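Local coordinates for beta-N-acetylhexosaminidase (Arthrobacter aurescens, PDB 3RCN) that hydrolyses terminal non-reducing N-acetyl-D-hexosamine residues of N-acetyl-beta-D-hexosaminides, as a member of glycoside hydrolase family 20, at the interface of chains A and B. Sequence-based numbering; all coordinates share one arbitrary frame. Chains: chain A/B, Beta-N-acetylhexosaminidase.

Contact 1: the interface of chains A and B. Residues chain A 224, 227-228, 231-232; chain B 115, 117-119.
The carboxylate oxygen OE1 of A:Glu228 takes an N-H from the guanidinium of B:Arg115, NH1 standing 2.8 Å away, in a salt bridge that joins helix 223-235 of one subunit to a loop of the other. The bond is nearly straight, 174° at the hydrogen, and the oxygen lies almost in the guanidinium plane, approached nearly along its own C-O axis. The two flat groups are turned 80° against each other, so one N-H end of the arginine does the binding rather than a paired, coplanar grip. A:Glu228 reaches the arginine on an extended chain, its CG anti to the backbone N (chi1 -178°), whereas B:Arg115 bends at its second torsion and brings its aliphatic part alongside the carboxylate. Its other terminal nitrogen, NH2, passes CB of A:Asp224 at 3.5 Å; the aspartate's OD2 lies 4.5 Å from that NH2, too far for a bond but near enough that the opposite charges may attract. Next to this polar pair the helix meets an apolar stretch of loop. B:Ala117 sets its methyl against A:Ala231 and the start of A:Phe232, and CG1 of B:Val119 packs 3.6 Å from CB of A:Glu228, at the root of the bridging side chain.

Contact 2: the interface of chains A and B. Residues chain A 198, 216-220; chain B 521-522.
This is an apolar, aromatic subunit interface, in which A:Trp198 and the strand 217-218 with its following loop receive B:Pro521 and B:Trp522; it adds a carbon-lined contact to the deposited dimer. With no polar pair bonded between the chains here, the patch rests on shape and on CH-pi contacts. The side chains of B:Pro521 and A:Trp198 cross at about a right angle, CB of the proline lying over the middle of one indole face, 3.5 Å from the centroid of the six-membered ring and nearly as near to the five-membered one. That CB is 3.4 Å from CE2 of A:Trp198, on the bond shared by the two rings. B:Trp522 reverses the roles: here the indole supplies the face and the backbone of the other chain the cover. Its CG lies between its own backbone N and carbonyl carbon (chi1 58°), and the second torsion of 90° turns the indole broadside to A:Gly218 and A:Gly219. The carbonyl carbon of A:Gly218, 3.9 Å from the centroid of the five-membered ring, and CA of A:Gly219 lie on the same face, both off its centre; the missing side chain at A:Gly218 probably lets the indole come up to the main chain. At the far end, CH2 of B:Trp522 meets CE2 of A:Phe220 at 4.0 Å. For the protein, the site probably helps to fix how the subunits sit against each other.

Contact 3: the interface of chains A and B. Residues chain A 115-117, 508-509; chain B 154-155, 158, 228, 232.
A:Gln116 lies alongside B:Phe232, both side chains pointing the same way, with the amide plane turned 89° from the ring so that the two do not stack. The glutamine also crosses B:Leu158, whose CD1 comes 3.5 Å from the amide nitrogen NE2 of A:Gln116. B:Leu158 in turn lays its CB over the centre of one face of the B:Phe232 ring, a second-shell contact that probably helps to hold the phenyl group where the glutamine passes. At the root of A:Gln116 the backbone N-H gives an almost straight bond to OE2 of B:Glu228, 2.8 Å long, meeting the oxygen on its anti side and 30° out of the carboxylate plane. The other oxygen, OE1, is shared: besides that of A:Arg115 NH1 it accepts a hydrogen bond from NZ of B:Lys154, 2.8 Å away, in a salt bridge within chain B, and these two donors arrive from opposite faces of the carboxylate. B:Lys154 gets there by folding its chain at the third and fourth torsions. An alanine in place of B:Glu228 would probably leave the guanidinium of A:Arg115 and the ammonium of B:Lys154 facing each other without their common counter-charge, and the backbone N-H of A:Gln116 without its acceptor. Water extends the network: one molecule, 2.6 Å from NZ of B:Lys154, also contacts the amide of A:Gln116. A second lies 3.2 Å from NE2 of A:Gln116 and reaches the backbone O of the poorly ordered B:Asp155.

Contact 1: the interface of chains A and B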
ATOM      1  N   ASP A 224     -17.189  -6.682   1.463  1.00 34.29           N
ATOM      2  CA  ASP A 224     -16.489  -6.377   2.701  1.00 32.07           C
ATOM      3  C   ASP A 224     -15.342  -5.396   2.489  1.00 31.83           C
ATOM      4  O   ASP A 224     -15.052  -4.573   3.358  1.00 36.35           O
ATOM      5  CB  ASP A 224     -15.991  -7.651   3.352  1.00 38.60           C
ATOM      6  CG  ASP A 224     -17.041  -8.301   4.213  1.00 47.11           C
ATOM      7  OD1 ASP A 224     -17.975  -7.581   4.623  1.00 47.15           O
ATOM      8  OD2 ASP A 224     -16.927  -9.520   4.489  1.00 52.47           O
ATOM      9  N   ARG A 227     -17.064  -2.004   1.976  1.00 28.11           N
ATOM     10  CA  ARG A 227     -17.515  -1.541   3.277  1.00 28.00           C
ATOM     11  C   ARG A 227     -16.344  -0.881   3.993  1.00 35.95           C
ATOM     12  O   ARG A 227     -16.437   0.265   4.423  1.00 44.36           O
ATOM     13  CB  ARG A 227     -18.044  -2.704   4.109  1.00 28.88           C
ATOM     14  CG  ARG A 227     -19.347  -3.280   3.629  1.00 32.27           C
ATOM     15  CD  ARG A 227     -20.078  -4.025   4.759  1.00 38.26           C
ATOM     16  NE  ARG A 227     -21.399  -4.498   4.337  1.00 48.22           N
ATOM     17  CZ  ARG A 227     -21.617  -5.656   3.713  1.00 55.03           C
ATOM     18  NH1 ARG A 227     -20.597  -6.469   3.445  1.00 60.01           N
ATOM     19  NH2 ARG A 227     -22.847  -6.007   3.356  1.00 49.31           N
ATOM     20  N   GLU A 228     -15.239  -1.615   4.099  1.00 30.76           N
ATOM     21  CA  GLU A 228     -14.027  -1.112   4.728  1.00 30.72           C
ATOM     22  C   GLU A 228     -13.605   0.243   4.160  1.00 27.70           C
ATOM     23  O   GLU A 228     -13.335   1.189   4.899  1.00 27.85           O
ATOM     24  CB  GLU A 228     -12.892  -2.131   4.591  1.00 21.54           C
ATOM     25  CG  GLU A 228     -11.581  -1.712   5.279  1.00 26.20           C
ATOM     26  CD  GLU A 228     -10.478  -2.803   5.238  1.00 51.79           C
ATOM     27  OE1 GLU A 228     -10.603  -3.780   4.469  1.00 42.77           O
ATOM     28  OE2 GLU A 228      -9.473  -2.683   5.977  1.00 53.75           O
ATOM     29  N   ALA A 231     -16.038   2.828   5.369  1.00 27.79           N
ATOM     30  CA  ALA A 231     -15.787   3.116   6.783  1.00 25.47           C
ATOM     31  C   ALA A 231     -14.473   3.878   6.992  1.00 27.21           C
ATOM     32  O   ALA A 231     -14.410   4.821   7.788  1.00 27.80           O
ATOM     33  CB  ALA A 231     -15.798   1.840   7.595  1.00 22.93           C
ATOM     34  N   PHE A 232     -13.433   3.471   6.267  1.00 21.51           N
ATOM     35  CA  PHE A 232     -12.139   4.142   6.335  1.00 35.18           C
ATOM     36  C   PHE A 232     -12.312   5.607   5.929  1.00 29.88           C
ATOM     37  O   PHE A 232     -11.863   6.513   6.634  1.00 29.13           O
ATOM     38  CB  PHE A 232     -11.117   3.414   5.435  1.00 39.11           C
ATOM     39  CG  PHE A 232      -9.680   3.844   5.630  1.00 34.01           C
ATOM     40  CD1 PHE A 232      -9.137   4.873   4.877  1.00 36.53           C
ATOM     41  CD2 PHE A 232      -8.857   3.184   6.525  1.00 36.04           C
ATOM     42  CE1 PHE A 232      -7.802   5.250   5.030  1.00 34.24           C
ATOM     43  CE2 PHE A 232      -7.527   3.570   6.698  1.00 30.14           C
ATOM     44  CZ  PHE A 232      -7.005   4.599   5.947  1.00 31.03           C
TER
ATOM     45  N   ARG B 115      -9.359  -5.627   9.762  1.00 46.26           N
ATOM     46  CA  ARG B 115      -9.622  -4.496   8.886  1.00 41.14           C
ATOM     47  C   ARG B 115      -9.097  -3.201   9.507  1.00 36.99           C
ATOM     48  O   ARG B 115      -8.912  -3.113  10.715  1.00 43.96           O
ATOM     49  CB  ARG B 115     -11.119  -4.387   8.594  1.00 42.01           C
ATOM     50  CG  ARG B 115     -11.721  -5.641   7.988  1.00 42.84           C
ATOM     51  CD  ARG B 115     -11.525  -5.695   6.484  1.00 37.70           C
ATOM     52  NE  ARG B 115     -12.081  -6.916   5.903  1.00 32.24           N
ATOM     53  CZ  ARG B 115     -12.129  -7.165   4.596  1.00 29.98           C
ATOM     54  NH1 ARG B 115     -11.667  -6.272   3.732  1.00 17.21           N
ATOM     55  NH2 ARG B 115     -12.654  -8.302   4.152  1.00 34.31           N
ATOM     56  N   ALA B 117     -10.784  -0.334   9.163  1.00 36.90           N
ATOM     57  CA  ALA B 117     -12.000   0.398   9.571  1.00 34.96           C
ATOM     58  C   ALA B 117     -13.116  -0.613   9.828  1.00 34.47           C
ATOM     59  O   ALA B 117     -13.079  -1.710   9.278  1.00 42.07           O
ATOM     60  CB  ALA B 117     -12.410   1.407   8.512  1.00 29.47           C
ATOM     61  N   PRO B 118     -14.104  -0.270  10.673  1.00 38.30           N
ATOM     62  CA  PRO B 118     -15.086  -1.324  10.992  1.00 42.26           C
ATOM     63  C   PRO B 118     -15.937  -1.736   9.793  1.00 49.83           C
ATOM     64  O   PRO B 118     -16.513  -0.880   9.132  1.00 62.33           O
ATOM     65  CB  PRO B 118     -15.995  -0.659  12.037  1.00 31.16           C
ATOM     66  CG  PRO B 118     -15.254   0.567  12.503  1.00 32.06           C
ATOM     67  CD  PRO B 118     -14.404   1.004  11.348  1.00 35.76           C
ATOM     68  N   VAL B 119     -15.998  -3.030   9.511  1.00 48.81           N
ATOM     69  CA  VAL B 119     -16.938  -3.581   8.540  1.00 50.79           C
ATOM     70  C   VAL B 119     -18.174  -4.234   9.164  1.00 62.25           C
ATOM     71  O   VAL B 119     -18.974  -4.859   8.467  1.00 64.52           O
ATOM     72  CB  VAL B 119     -16.268  -4.504   7.516  1.00 41.48           C
ATOM     73  CG1 VAL B 119     -15.108  -3.765   6.833  1.00 35.84           C
ATOM     74  CG2 VAL B 119     -15.829  -5.799   8.176  1.00 35.84           C
TER

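Contact 2: the interface of chains A and B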
ATOM      1  N   TRP A 198     -11.773  -8.959 -15.222  1.00 34.92           N
ATOM      2  CA  TRP A 198     -10.461  -9.083 -15.870  1.00 34.73           C
ATOM      3  C   TRP A 198     -10.531  -9.008 -17.387  1.00 31.89           C
ATOM      4  O   TRP A 198     -11.538  -9.363 -17.985  1.00 34.18           O
ATOM      5  CB  TRP A 198      -9.744 -10.377 -15.440  1.00 24.94           C
ATOM      6  CG  TRP A 198     -10.368 -11.643 -15.967  1.00 31.68           C
ATOM      7  CD1 TRP A 198     -11.447 -12.299 -15.446  1.00 32.14           C
ATOM      8  CD2 TRP A 198      -9.944 -12.414 -17.109  1.00 32.45           C
ATOM      9  NE1 TRP A 198     -11.723 -13.424 -16.190  1.00 26.96           N
ATOM     10  CE2 TRP A 198     -10.820 -13.518 -17.212  1.00 32.58           C
ATOM     11  CE3 TRP A 198      -8.920 -12.273 -18.050  1.00 33.74           C
ATOM     12  CZ2 TRP A 198     -10.697 -14.489 -18.229  1.00 27.36           C
ATOM     13  CZ3 TRP A 198      -8.798 -13.237 -19.055  1.00 35.54           C
ATOM     14  CH2 TRP A 198      -9.688 -14.329 -19.134  1.00 25.92           C
ATOM     15  N   PRO A 216      -2.475  -9.855 -19.064  1.00 32.67           N
ATOM     16  CA  PRO A 216      -3.772  -9.859 -18.394  1.00 31.93           C
ATOM     17  C   PRO A 216      -3.803  -8.805 -17.291  1.00 36.11           C
ATOM     18  O   PRO A 216      -2.768  -8.533 -16.675  1.00 29.71           O
ATOM     19  CB  PRO A 216      -3.832 -11.262 -17.786  1.00 31.69           C
ATOM     20  CG  PRO A 216      -3.084 -12.095 -18.742  1.00 31.61           C
ATOM     21  CD  PRO A 216      -1.939 -11.218 -19.224  1.00 32.95           C
ATOM     22  N   HIS A 217      -4.965  -8.186 -17.073  1.00 30.91           N
ATOM     23  CA  HIS A 217      -5.129  -7.284 -15.937  1.00 23.45           C
ATOM     24  C   HIS A 217      -6.506  -7.383 -15.299  1.00 29.20           C
ATOM     25  O   HIS A 217      -7.518  -7.488 -15.997  1.00 36.07           O
ATOM     26  CB  HIS A 217      -4.839  -5.825 -16.304  1.00 18.08           C
ATOM     27  CG  HIS A 217      -5.105  -4.886 -15.169  1.00 31.99           C
ATOM     28  ND1 HIS A 217      -4.186  -4.651 -14.169  1.00 34.47           N
ATOM     29  CD2 HIS A 217      -6.222  -4.197 -14.826  1.00 33.51           C
ATOM     30  CE1 HIS A 217      -4.706  -3.818 -13.284  1.00 39.79           C
ATOM     31  NE2 HIS A 217      -5.941  -3.529 -13.658  1.00 40.79           N
ATOM     32  N   GLY A 218      -6.549  -7.332 -13.972  1.00 26.86           N
ATOM     33  CA  GLY A 218      -7.818  -7.371 -13.278  1.00 27.26           C
ATOM     34  C   GLY A 218      -7.762  -7.425 -11.765  1.00 35.16           C
ATOM     35  O   GLY A 218      -6.710  -7.277 -11.146  1.00 36.42           O
ATOM     36  N   GLY A 219      -8.944  -7.559 -11.174  1.00 38.64           N
ATOM     37  CA  GLY A 219      -9.121  -7.685  -9.740  1.00 33.35           C
ATOM     38  C   GLY A 219     -10.474  -7.067  -9.414  1.00 33.16           C
ATOM     39  O   GLY A 219     -11.124  -6.494 -10.288  1.00 35.90           O
ATOM     40  N   PHE A 220     -10.906  -7.169  -8.168  1.00 30.34           N
ATOM     41  CA  PHE A 220     -12.142  -6.521  -7.766  1.00 36.04           C
ATOM     42  C   PHE A 220     -12.243  -6.360  -6.263  1.00 32.92           C
ATOM     43  O   PHE A 220     -11.548  -7.030  -5.507  1.00 29.21           O
ATOM     44  CB  PHE A 220     -13.357  -7.269  -8.305  1.00 34.19           C
ATOM     45  CG  PHE A 220     -13.536  -8.627  -7.722  1.00 30.57           C
ATOM     46  CD1 PHE A 220     -14.196  -8.791  -6.524  1.00 27.38           C
ATOM     47  CD2 PHE A 220     -13.061  -9.748  -8.388  1.00 32.23           C
ATOM     48  CE1 PHE A 220     -14.362 -10.050  -5.983  1.00 30.60           C
ATOM     49  CE2 PHE A 220     -13.228 -11.005  -7.860  1.00 29.49           C
ATOM     50  CZ  PHE A 220     -13.880 -11.162  -6.656  1.00 28.17           C
TER
ATOM     51  N   PRO B 521      -7.392 -15.749 -13.400  1.00 36.30           N
ATOM     52  CA  PRO B 521      -7.027 -15.346 -14.760  1.00 31.43           C
ATOM     53  C   PRO B 521      -6.184 -14.066 -14.820  1.00 32.05           C
ATOM     54  O   PRO B 521      -5.329 -13.972 -15.697  1.00 30.66           O
ATOM     55  CB  PRO B 521      -8.393 -15.119 -15.422  1.00 34.72           C
ATOM     56  CG  PRO B 521      -9.300 -16.062 -14.699  1.00 33.80           C
ATOM     57  CD  PRO B 521      -8.830 -16.047 -13.272  1.00 36.47           C
ATOM     58  N   TRP B 522      -6.424 -13.097 -13.934  1.00 32.49           N
ATOM     59  CA  TRP B 522      -5.652 -11.851 -13.962  1.00 33.32           C
ATOM     60  C   TRP B 522      -4.272 -12.006 -13.324  1.00 37.16           C
ATOM     61  O   TRP B 522      -3.435 -11.116 -13.408  1.00 41.95           O
ATOM     62  CB  TRP B 522      -6.414 -10.686 -13.308  1.00 29.44           C
ATOM     63  CG  TRP B 522      -6.804 -10.928 -11.891  1.00 29.38           C
ATOM     64  CD1 TRP B 522      -6.071 -10.640 -10.768  1.00 34.03           C
ATOM     65  CD2 TRP B 522      -8.026 -11.511 -11.432  1.00 23.11           C
ATOM     66  NE1 TRP B 522      -6.768 -11.013  -9.637  1.00 32.02           N
ATOM     67  CE2 TRP B 522      -7.971 -11.551 -10.022  1.00 32.99           C
ATOM     68  CE3 TRP B 522      -9.158 -12.014 -12.074  1.00 32.46           C
ATOM     69  CZ2 TRP B 522      -9.006 -12.074  -9.252  1.00 37.60           C
ATOM     70  CZ3 TRP B 522     -10.193 -12.528 -11.304  1.00 32.95           C
ATOM     71  CH2 TRP B 522     -10.108 -12.554  -9.911  1.00 35.36           C
TER

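Contact 3: the interface of chains A and B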
ATOM      1  N   ARG A 115       4.476  10.013   9.709  1.00 46.26           N
ATOM      2  CA  ARG A 115       4.989   8.657   9.587  1.00 41.14           C
ATOM      3  C   ARG A 115       4.113   7.677  10.369  1.00 36.99           C
ATOM      4  O   ARG A 115       3.396   8.067  11.283  1.00 43.96           O
ATOM      5  CB  ARG A 115       6.438   8.591  10.074  1.00 42.01           C
ATOM      6  CG  ARG A 115       7.373   9.547   9.355  1.00 42.84           C
ATOM      7  CD  ARG A 115       7.881   8.967   8.048  1.00 37.70           C
ATOM      8  NE  ARG A 115       8.760   9.899   7.342  1.00 32.24           N
ATOM      9  CZ  ARG A 115       9.416   9.602   6.223  1.00 29.98           C
ATOM     10  NH1 ARG A 115       9.305   8.394   5.688  1.00 17.21           N
ATOM     11  NH2 ARG A 115      10.197  10.508   5.646  1.00 34.31           N
ATOM     12  N   GLN A 116       4.181   6.402  10.012  1.00 38.67           N
ATOM     13  CA  GLN A 116       3.421   5.365  10.707  1.00 38.56           C
ATOM     14  C   GLN A 116       4.198   4.749  11.879  1.00 33.63           C
ATOM     15  O   GLN A 116       3.652   3.952  12.629  1.00 36.88           O
ATOM     16  CB  GLN A 116       2.955   4.284   9.719  1.00 41.57           C
ATOM     17  CG  GLN A 116       2.053   4.812   8.576  1.00 41.21           C
ATOM     18  CD  GLN A 116       1.626   3.720   7.587  1.00 51.74           C
ATOM     19  OE1 GLN A 116       1.144   2.650   7.980  1.00 50.75           O
ATOM     20  NE2 GLN A 116       1.814   3.987   6.295  1.00 51.93           N
ATOM     21  N   ALA A 117       5.474   5.103  12.015  1.00 36.90           N
ATOM     22  CA  ALA A 117       6.295   4.727  13.183  1.00 34.96           C
ATOM     23  C   ALA A 117       7.271   5.862  13.481  1.00 34.47           C
ATOM     24  O   ALA A 117       7.598   6.633  12.584  1.00 42.07           O
ATOM     25  CB  ALA A 117       7.032   3.423  12.933  1.00 29.47           C
ATOM     26  N   ALA A 508       6.827  11.863   3.406  1.00 26.16           N
ATOM     27  CA  ALA A 508       6.587  11.147   4.647  1.00 28.56           C
ATOM     28  C   ALA A 508       5.379  10.200   4.545  1.00 35.57           C
ATOM     29  O   ALA A 508       5.311   9.193   5.249  1.00 43.12           O
ATOM     30  CB  ALA A 508       6.423  12.137   5.809  1.00 19.36           C
HETATM   31  N   MSE A 509       4.436  10.526   3.665  0.60 33.93           N
HETATM   32  CA  MSE A 509       3.220   9.725   3.505  0.60 31.76           C
HETATM   33  C   MSE A 509       3.354   8.667   2.411  0.60 33.11           C
HETATM   34  O   MSE A 509       2.381   7.994   2.062  0.60 36.39           O
HETATM   35  CB  MSE A 509       2.004  10.618   3.227  0.60 26.60           C
HETATM   36  CG  MSE A 509       1.682  11.595   4.349  0.60 24.85           C
HETATM   37 SE   MSE A 509      -0.113  12.368   4.226  0.55 26.33          SE
HETATM   38  CE  MSE A 509      -1.117  10.864   4.964  0.60 36.54           C
TER
ATOM     39  N   LYS B 154       7.288   2.084  -0.242  1.00 33.26           N
ATOM     40  CA  LYS B 154       7.242   2.060   1.217  1.00 27.67           C
ATOM     41  C   LYS B 154       5.879   1.634   1.800  1.00 35.40           C
ATOM     42  O   LYS B 154       5.827   0.854   2.758  1.00 38.11           O
ATOM     43  CB  LYS B 154       7.663   3.431   1.744  1.00 31.45           C
ATOM     44  CG  LYS B 154       7.718   3.552   3.252  1.00 39.23           C
ATOM     45  CD  LYS B 154       8.459   4.823   3.651  1.00 40.64           C
ATOM     46  CE  LYS B 154       7.653   6.096   3.347  1.00 38.72           C
ATOM     47  NZ  LYS B 154       6.497   6.260   4.272  1.00 29.75           N
ATOM     48  N   ASP B 155       4.784   2.150   1.233  1.00 32.73           N
ATOM     49  CA  ASP B 155       3.433   1.779   1.672  1.00 40.97           C
ATOM     50  C   ASP B 155       3.220   0.255   1.671  1.00 31.49           C
ATOM     51  O   ASP B 155       2.617  -0.312   2.583  1.00 26.87           O
ATOM     52  CB  ASP B 155       2.362   2.455   0.791  1.00 59.26           C
ATOM     53  CG  ASP B 155       2.197   3.962   1.082  1.00 70.42           C
ATOM     54  OD1 ASP B 155       1.632   4.689   0.215  1.00 65.67           O
ATOM     55  OD2 ASP B 155       2.624   4.412   2.176  1.00 76.86           O
ATOM     56  N   LEU B 158       5.416  -1.673   4.459  1.00 24.80           N
ATOM     57  CA  LEU B 158       4.888  -1.648   5.818  1.00 28.31           C
ATOM     58  C   LEU B 158       3.726  -2.618   5.909  1.00 33.80           C
ATOM     59  O   LEU B 158       3.491  -3.227   6.962  1.00 35.26           O
ATOM     60  CB  LEU B 158       4.436  -0.251   6.214  1.00 29.52           C
ATOM     61  CG  LEU B 158       5.486   0.835   6.013  1.00 35.51           C
ATOM     62  CD1 LEU B 158       4.892   2.233   6.178  1.00 27.22           C
ATOM     63  CD2 LEU B 158       6.660   0.600   6.971  1.00 34.26           C
ATOM     64  N   GLU B 228      11.836   4.671   9.472  1.00 30.76           N
ATOM     65  CA  GLU B 228      10.427   4.346   9.631  1.00 30.72           C
ATOM     66  C   GLU B 228      10.171   2.841   9.536  1.00 27.70           C
ATOM     67  O   GLU B 228       9.503   2.253  10.386  1.00 27.85           O
ATOM     68  CB  GLU B 228       9.585   5.101   8.598  1.00 21.54           C
ATOM     69  CG  GLU B 228       8.070   4.865   8.725  1.00 26.20           C
ATOM     70  CD  GLU B 228       7.221   5.729   7.754  1.00 51.79           C
ATOM     71  OE1 GLU B 228       7.777   6.318   6.803  1.00 42.77           O
ATOM     72  OE2 GLU B 228       5.984   5.817   7.939  1.00 53.75           O
ATOM     73  N   PHE B 232       8.742   0.743  12.442  1.00 21.51           N
ATOM     74  CA  PHE B 232       7.495   0.029  12.184  1.00 35.18           C
ATOM     75  C   PHE B 232       7.683  -1.450  12.532  1.00 29.88           C
ATOM     76  O   PHE B 232       6.875  -2.033  13.257  1.00 29.13           O
ATOM     77  CB  PHE B 232       7.068   0.223  10.713  1.00 39.11           C
ATOM     78  CG  PHE B 232       5.662  -0.235  10.395  1.00 34.01           C
ATOM     79  CD1 PHE B 232       5.415  -1.530   9.968  1.00 36.53           C
ATOM     80  CD2 PHE B 232       4.596   0.644  10.470  1.00 36.04           C
ATOM     81  CE1 PHE B 232       4.124  -1.946   9.641  1.00 34.24           C
ATOM     82  CE2 PHE B 232       3.299   0.228  10.165  1.00 30.14           C
ATOM     83  CZ  PHE B 232       3.070  -1.064   9.748  1.00 31.03           C
TER
HETATM   84  O   HOH W   1       1.020   1.529   4.440  1.00 38.59           O
HETATM   85  O   HOH W   2       4.001   5.550   4.776  1.00 60.12           O

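Contacts 1 and 3 are overlapping parts of the two-fold-related halves of the interface: residues 115, 117, 228 and 232 serve in both, with the chains exchanged. The centres of their C-alpha atoms are about 21 Å apart. Helix 223-235 and the loop around residue 115 are thus used twice, so a disturbance there would probably be felt at both places. Contact 2 stands apart, its C-alpha centre about 23 Å from that of contact 1 and 29 Å from that of contact 3. Separated footholds would probably resist rocking within this deposited dimer, though the structure alone does not show it to be the biological form.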